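Long-range contact in Lys-gingipain W83 (Porphyromonas gingivalis, PDB 3M1H), which cleaves proteins after lysine as a secreted cysteine protease and probable virulence factor, the chain here being its K3 cleaved adhesin domain, a haemagglutination module without the protease part: residues 86-100 / 155-169. Residues are numbered along the deposited sequence; the frame is centred on the assembly and turned at random.
Sequences CAQDANYASEHYAVY and VAFRHFGCTDFFWIN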
loop_
_atom_site.group_PDB
_atom_site.type_symbol
_atom_site.label_atom_id
_atom_site.label_comp_id
_atom_site.label_asym_id
_atom_site.label_seq_id
_atom_site.Cartn_x
_atom_site.Cartn_y
_atom_site.Cartn_z
ATOM N N CYS A 86 -0.495 -4.482 -6.671
ATOM C CA CYS A 86 -1.374 -5.502 -7.203
ATOM C C CYS A 86 -2.373 -5.966 -6.157
ATOM O O CYS A 86 -2.174 -5.763 -4.945
ATOM C CB CYS A 86 -0.579 -6.709 -7.733
ATOM S SG CYS A 86 0.111 -7.860 -6.512
ATOM N N ALA A 87 -3.423 -6.632 -6.631
ATOM C CA ALA A 87 -4.306 -7.347 -5.778
ATOM C C ALA A 87 -3.711 -8.696 -5.453
ATOM O O ALA A 87 -3.288 -9.440 -6.360
ATOM C CB ALA A 87 -5.691 -7.519 -6.498
ATOM N N GLN A 88 -3.695 -9.103 -4.194
ATOM C CA GLN A 88 -3.162 -10.441 -3.892
ATOM C C GLN A 88 -3.969 -11.617 -4.483
ATOM O O GLN A 88 -3.413 -12.621 -4.889
ATOM C CB GLN A 88 -2.986 -10.658 -2.371
ATOM C CG GLN A 88 -2.541 -12.062 -2.007
ATOM C CD GLN A 88 -1.204 -12.445 -2.610
ATOM O OE1 GLN A 88 -0.471 -11.566 -3.050
ATOM N NE2 GLN A 88 -0.884 -13.735 -2.636
ATOM N N ASP A 89 -5.291 -11.451 -4.530
ATOM C CA ASP A 89 -6.149 -12.418 -5.190
ATOM C C ASP A 89 -6.716 -11.753 -6.435
ATOM O O ASP A 89 -7.552 -10.871 -6.304
ATOM C CB ASP A 89 -7.260 -12.861 -4.228
ATOM C CG ASP A 89 -8.041 -14.068 -4.744
ATOM O OD1 ASP A 89 -8.123 -14.252 -5.982
ATOM O OD2 ASP A 89 -8.588 -14.806 -3.898
ATOM N N ALA A 90 -6.260 -12.173 -7.622
ATOM C CA ALA A 90 -6.750 -11.602 -8.880
ATOM C C ALA A 90 -8.277 -11.646 -8.993
ATOM O O ALA A 90 -8.836 -10.857 -9.735
ATOM C CB ALA A 90 -6.121 -12.319 -10.088
ATOM N N ASN A 91 -8.912 -12.570 -8.270
ATOM C CA ASN A 91 -10.367 -12.799 -8.326
ATOM C C ASN A 91 -11.204 -12.108 -7.239
ATOM O O ASN A 91 -12.441 -12.187 -7.219
ATOM C CB ASN A 91 -10.620 -14.305 -8.301
ATOM C CG ASN A 91 -9.840 -15.028 -9.359
ATOM O OD1 ASN A 91 -10.026 -14.779 -10.555
ATOM N ND2 ASN A 91 -8.932 -15.893 -8.942
ATOM N N TYR A 92 -10.508 -11.443 -6.310
ATOM C CA TYR A 92 -11.109 -10.525 -5.349
ATOM C C TYR A 92 -10.221 -9.292 -5.347
ATOM O O TYR A 92 -9.532 -8.983 -4.345
ATOM C CB TYR A 92 -11.170 -11.113 -3.948
ATOM C CG TYR A 92 -11.958 -12.370 -3.786
ATOM C CD1 TYR A 92 -13.284 -12.362 -3.394
ATOM C CD2 TYR A 92 -11.331 -13.589 -3.956
ATOM C CE1 TYR A 92 -13.982 -13.582 -3.218
ATOM C CE2 TYR A 92 -11.988 -14.774 -3.782
ATOM C CZ TYR A 92 -13.312 -14.772 -3.424
ATOM O OH TYR A 92 -13.897 -16.003 -3.274
ATOM N N ALA A 93 -10.209 -8.600 -6.480
ATOM C CA ALA A 93 -9.189 -7.587 -6.781
ATOM C C ALA A 93 -9.555 -6.156 -6.357
ATOM O O ALA A 93 -8.697 -5.277 -6.386
ATOM C CB ALA A 93 -8.836 -7.623 -8.255
ATOM N N SER A 94 -10.807 -5.896 -5.955
ATOM C CA SER A 94 -11.349 -4.528 -5.949
ATOM C C SER A 94 -10.965 -3.737 -4.703
ATOM O O SER A 94 -11.810 -3.169 -4.037
ATOM C CB SER A 94 -12.888 -4.543 -6.089
ATOM O OG SER A 94 -13.246 -5.315 -7.215
ATOM N N GLU A 95 -9.669 -3.683 -4.411
ATOM C CA GLU A 95 -9.183 -2.935 -3.253
ATOM C C GLU A 95 -9.097 -1.465 -3.599
ATOM O O GLU A 95 -8.740 -1.099 -4.706
ATOM C CB GLU A 95 -7.807 -3.452 -2.833
ATOM C CG GLU A 95 -7.745 -4.927 -2.533
ATOM C CD GLU A 95 -8.405 -5.356 -1.245
ATOM O OE1 GLU A 95 -8.861 -4.501 -0.470
ATOM O OE2 GLU A 95 -8.491 -6.588 -1.034
ATOM N N HIS A 96 -9.451 -0.627 -2.625
ATOM C CA HIS A 96 -9.512 0.810 -2.751
ATOM C C HIS A 96 -8.341 1.420 -1.982
ATOM O O HIS A 96 -8.149 1.121 -0.809
ATOM C CB HIS A 96 -10.876 1.279 -2.194
ATOM C CG HIS A 96 -11.137 2.752 -2.255
ATOM N ND1 HIS A 96 -12.016 3.360 -1.378
ATOM C CD2 HIS A 96 -10.686 3.732 -3.067
ATOM C CE1 HIS A 96 -12.059 4.656 -1.633
ATOM N NE2 HIS A 96 -11.275 4.907 -2.665
ATOM N N TYR A 97 -7.564 2.245 -2.665
ATOM C CA TYR A 97 -6.428 2.907 -2.025
ATOM C C TYR A 97 -6.228 4.308 -2.553
ATOM O O TYR A 97 -6.766 4.679 -3.615
ATOM C CB TYR A 97 -5.143 2.082 -2.167
ATOM C CG TYR A 97 -4.489 2.224 -3.519
ATOM C CD1 TYR A 97 -3.367 3.021 -3.692
ATOM C CD2 TYR A 97 -5.013 1.581 -4.642
ATOM C CE1 TYR A 97 -2.789 3.168 -4.915
ATOM C CE2 TYR A 97 -4.438 1.708 -5.879
ATOM C CZ TYR A 97 -3.318 2.511 -6.012
ATOM O OH TYR A 97 -2.683 2.685 -7.220
ATOM N N ALA A 98 -5.475 5.095 -1.796
ATOM C CA ALA A 98 -5.075 6.426 -2.221
ATOM C C ALA A 98 -3.642 6.746 -1.782
ATOM O O ALA A 98 -3.125 6.118 -0.854
ATOM C CB ALA A 98 -6.061 7.497 -1.700
ATOM N N VAL A 99 -3.046 7.727 -2.447
ATOM C CA VAL A 99 -1.707 8.204 -2.176
ATOM C C VAL A 99 -1.816 9.696 -1.867
ATOM O O VAL A 99 -2.485 10.423 -2.620
ATOM C CB VAL A 99 -0.750 8.009 -3.394
ATOM C CG1 VAL A 99 0.661 8.556 -3.081
ATOM C CG2 VAL A 99 -0.752 6.537 -3.824
ATOM N N TYR A 100 -1.184 10.144 -0.790
ATOM C CA TYR A 100 -1.252 11.548 -0.350
ATOM C C TYR A 100 0.139 12.100 -0.109
ATOM O O TYR A 100 1.052 11.324 0.209
ATOM C CB TYR A 100 -2.008 11.637 0.976
ATOM C CG TYR A 100 -3.390 11.108 0.984
ATOM C CD1 TYR A 100 -4.488 11.950 0.838
ATOM C CD2 TYR A 100 -3.631 9.759 1.207
ATOM C CE1 TYR A 100 -5.792 11.427 0.865
ATOM C CE2 TYR A 100 -4.918 9.250 1.248
ATOM C CZ TYR A 100 -5.992 10.084 1.079
ATOM O OH TYR A 100 -7.246 9.534 1.149
ATOM N N VAL A 155 5.011 11.042 2.141
ATOM C CA VAL A 155 4.037 10.395 1.257
ATOM C C VAL A 155 3.375 9.265 2.053
ATOM O O VAL A 155 4.071 8.512 2.754
ATOM C CB VAL A 155 4.725 9.861 -0.028
ATOM C CG1 VAL A 155 3.794 8.959 -0.803
ATOM C CG2 VAL A 155 5.222 11.079 -0.870
ATOM N N ALA A 156 2.039 9.178 1.966
ATOM C CA ALA A 156 1.268 8.127 2.580
ATOM C C ALA A 156 0.477 7.319 1.566
ATOM O O ALA A 156 -0.101 7.876 0.635
ATOM C CB ALA A 156 0.306 8.679 3.657
ATOM N N PHE A 157 0.511 6.008 1.719
ATOM C CA PHE A 157 -0.325 5.044 1.019
ATOM C C PHE A 157 -1.429 4.612 1.978
ATOM O O PHE A 157 -1.170 4.164 3.092
ATOM C CB PHE A 157 0.504 3.812 0.618
ATOM C CG PHE A 157 1.670 4.135 -0.278
ATOM C CD1 PHE A 157 1.518 4.113 -1.665
ATOM C CD2 PHE A 157 2.904 4.471 0.266
ATOM C CE1 PHE A 157 2.597 4.427 -2.475
ATOM C CE2 PHE A 157 3.973 4.807 -0.547
ATOM C CZ PHE A 157 3.801 4.775 -1.915
ATOM N N ARG A 158 -2.673 4.747 1.553
ATOM C CA ARG A 158 -3.814 4.519 2.429
ATOM C C ARG A 158 -4.733 3.481 1.832
ATOM O O ARG A 158 -5.182 3.655 0.733
ATOM C CB ARG A 158 -4.591 5.804 2.593
ATOM C CG ARG A 158 -5.683 5.744 3.638
ATOM C CD ARG A 158 -6.462 7.032 3.641
ATOM N NE ARG A 158 -7.644 6.965 4.509
ATOM C CZ ARG A 158 -8.727 7.736 4.393
ATOM N NH1 ARG A 158 -8.819 8.655 3.445
ATOM N NH2 ARG A 158 -9.736 7.588 5.257
ATOM N N HIS A 159 -5.003 2.411 2.558
ATOM C CA HIS A 159 -5.950 1.369 2.154
ATOM C C HIS A 159 -7.200 1.590 2.995
ATOM O O HIS A 159 -7.111 1.545 4.218
ATOM C CB HIS A 159 -5.371 0.006 2.488
ATOM C CG HIS A 159 -6.209 -1.160 2.041
ATOM N ND1 HIS A 159 -6.210 -2.360 2.706
ATOM C CD2 HIS A 159 -7.064 -1.316 0.995
ATOM C CE1 HIS A 159 -6.974 -3.230 2.067
ATOM N NE2 HIS A 159 -7.514 -2.617 1.028
ATOM N N PHE A 160 -8.331 1.912 2.353
ATOM C CA PHE A 160 -9.509 2.369 3.125
ATOM C C PHE A 160 -10.760 2.258 2.293
ATOM O O PHE A 160 -10.684 2.022 1.121
ATOM C CB PHE A 160 -9.319 3.818 3.561
ATOM C CG PHE A 160 -9.474 4.821 2.452
ATOM C CD1 PHE A 160 -10.587 5.651 2.421
ATOM C CD2 PHE A 160 -8.547 4.914 1.423
ATOM C CE1 PHE A 160 -10.735 6.586 1.420
ATOM C CE2 PHE A 160 -8.687 5.861 0.412
ATOM C CZ PHE A 160 -9.795 6.683 0.405
ATOM N N GLY A 161 -11.905 2.494 2.913
ATOM C CA GLY A 161 -13.142 2.622 2.149
ATOM C C GLY A 161 -13.417 1.399 1.299
ATOM O O GLY A 161 -13.822 1.515 0.144
ATOM N N CYS A 162 -13.150 0.227 1.845
ATOM C CA CYS A 162 -13.467 -1.029 1.181
ATOM C C CYS A 162 -13.480 -2.163 2.194
ATOM O O CYS A 162 -12.927 -2.048 3.292
ATOM C CB CYS A 162 -12.513 -1.366 0.036
ATOM S SG CYS A 162 -10.784 -1.504 0.554
ATOM N N THR A 163 -14.125 -3.259 1.821
ATOM C CA THR A 163 -14.245 -4.424 2.667
ATOM C C THR A 163 -14.553 -5.645 1.803
ATOM O O THR A 163 -15.181 -5.526 0.726
ATOM C CB THR A 163 -15.370 -4.265 3.761
ATOM O OG1 THR A 163 -15.280 -5.347 4.700
ATOM C CG2 THR A 163 -16.762 -4.241 3.152
ATOM N N ASP A 164 -14.076 -6.791 2.279
ATOM C CA ASP A 164 -14.497 -8.088 1.780
ATOM C C ASP A 164 -13.994 -8.446 0.396
ATOM O O ASP A 164 -14.711 -9.060 -0.396
ATOM C CB ASP A 164 -16.031 -8.160 1.835
ATOM C CG ASP A 164 -16.559 -9.575 1.938
ATOM O OD1 ASP A 164 -15.819 -10.542 2.241
ATOM O OD2 ASP A 164 -17.787 -9.684 1.723
ATOM N N PHE A 165 -12.731 -8.105 0.106
ATOM C CA PHE A 165 -12.037 -8.635 -1.082
ATOM C C PHE A 165 -10.905 -9.541 -0.597
ATOM O O PHE A 165 -11.171 -10.697 -0.177
ATOM C CB PHE A 165 -11.683 -7.515 -2.081
ATOM C CG PHE A 165 -12.930 -6.894 -2.677
ATOM C CD1 PHE A 165 -13.576 -7.524 -3.720
ATOM C CD2 PHE A 165 -13.481 -5.737 -2.133
ATOM C CE1 PHE A 165 -14.764 -6.983 -4.257
ATOM C CE2 PHE A 165 -14.671 -5.191 -2.657
ATOM C CZ PHE A 165 -15.306 -5.825 -3.727
ATOM N N PHE A 166 -9.643 -9.088 -0.613
ATOM C CA PHE A 166 -8.612 -9.879 0.028
ATOM C C PHE A 166 -7.476 -8.992 0.566
ATOM O O PHE A 166 -7.641 -8.426 1.608
ATOM C CB PHE A 166 -8.148 -11.035 -0.873
ATOM C CG PHE A 166 -7.328 -12.067 -0.168
ATOM C CD1 PHE A 166 -7.797 -12.657 0.989
ATOM C CD2 PHE A 166 -6.075 -12.464 -0.643
ATOM C CE1 PHE A 166 -7.066 -13.614 1.639
ATOM C CE2 PHE A 166 -5.333 -13.437 0.008
ATOM C CZ PHE A 166 -5.838 -14.018 1.167
ATOM N N TRP A 167 -6.346 -8.867 -0.132
ATOM C CA TRP A 167 -5.274 -7.942 0.277
ATOM C C TRP A 167 -4.820 -7.135 -0.928
ATOM O O TRP A 167 -4.948 -7.616 -2.071
ATOM C CB TRP A 167 -4.057 -8.686 0.826
ATOM C CG TRP A 167 -4.240 -9.494 2.077
ATOM C CD1 TRP A 167 -4.896 -10.676 2.237
ATOM C CD2 TRP A 167 -3.677 -9.173 3.338
ATOM N NE1 TRP A 167 -4.777 -11.130 3.547
ATOM C CE2 TRP A 167 -4.051 -10.191 4.246
ATOM C CE3 TRP A 167 -2.913 -8.090 3.804
ATOM C CZ2 TRP A 167 -3.652 -10.169 5.574
ATOM C CZ3 TRP A 167 -2.514 -8.076 5.126
ATOM C CH2 TRP A 167 -2.905 -9.106 5.995
ATOM N N ILE A 168 -4.354 -5.912 -0.653
ATOM C CA ILE A 168 -3.620 -5.065 -1.598
ATOM C C ILE A 168 -2.120 -5.166 -1.260
ATOM O O ILE A 168 -1.744 -5.186 -0.082
ATOM C CB ILE A 168 -4.143 -3.636 -1.632
ATOM C CG1 ILE A 168 -3.403 -2.837 -2.717
ATOM C CG2 ILE A 168 -4.045 -2.927 -0.295
ATOM C CD1 ILE A 168 -4.142 -1.510 -3.045
ATOM N N ASN A 169 -1.296 -5.230 -2.298
ATOM C CA ASN A 169 0.159 -5.306 -2.163
ATOM C C ASN A 169 0.845 -4.113 -2.812
ATOM O O ASN A 169 0.409 -3.627 -3.858
ATOM C CB ASN A 169 0.694 -6.537 -2.852
ATOM C CG ASN A 169 0.164 -7.829 -2.324
ATOM O OD1 ASN A 169 -0.023 -7.992 -1.136
ATOM N ND2 ASN A 169 -0.024 -8.787 -3.210
HETATM O O HOH W 1 -6.930 -9.108 -3.421
#
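The carboxylate of E95 is gripped from two directions by the other segment. OE1 accepts from H159 NE2 at 2.8 Å; it lies close to the imidazole plane, while the histidine nitrogen comes from well above the carboxylate plane. OE2 takes the backbone N of F166, also at 2.8 Å. A glutamate suits the place: bent at chi2 (-73°), its chain is long enough to reach that N in the 161-166 loop, while CB and CG slide past I168. The histidine has a nitrogen for each side, since ND1 is hydrogen-bonded to S52 OG, and I168 CG2 sits over the centre of its ring.

Both segments run from one sheet of the domain's beta jelly roll to the other. Strands 96-100 and 155-160 pair antiparallel in one sheet, C86-A87 and I168-N169 in the second, and the loops between them meet. Y97, V99, F157, H159 and I168 turn inward between the sheets; there I168 CD1 packs on Y97 CD2 at 3.6 Å.

On the other side of the first sheet, R158 is long and flat enough to lay its guanidinium against F160, whose CD1 lies 3.4 Å above the centre of that plane, while NH1 donates to Y100 OH in the plane and NE forms a salt bridge with D65. The H96 ring lies obliquely against that of F160, planes 34° apart, with CE1 over one phenyl face; ND1 donates to G161 O, and NE2 is hydrogen-bonded to E117 OE2.

At the end of the second sheet, the amide of N169 suits two acceptors and a donor: ND2 gives its hydrogens to Q88 OE1 (2.8 Å) and C86 SG (3.4 Å), both close to the amide plane, and OD1 is hydrogen-bonded to S51 OG. At the loop end, F165 offers a ring face to S94 CB, a CH-pi contact of 3.6 Å to the centroid.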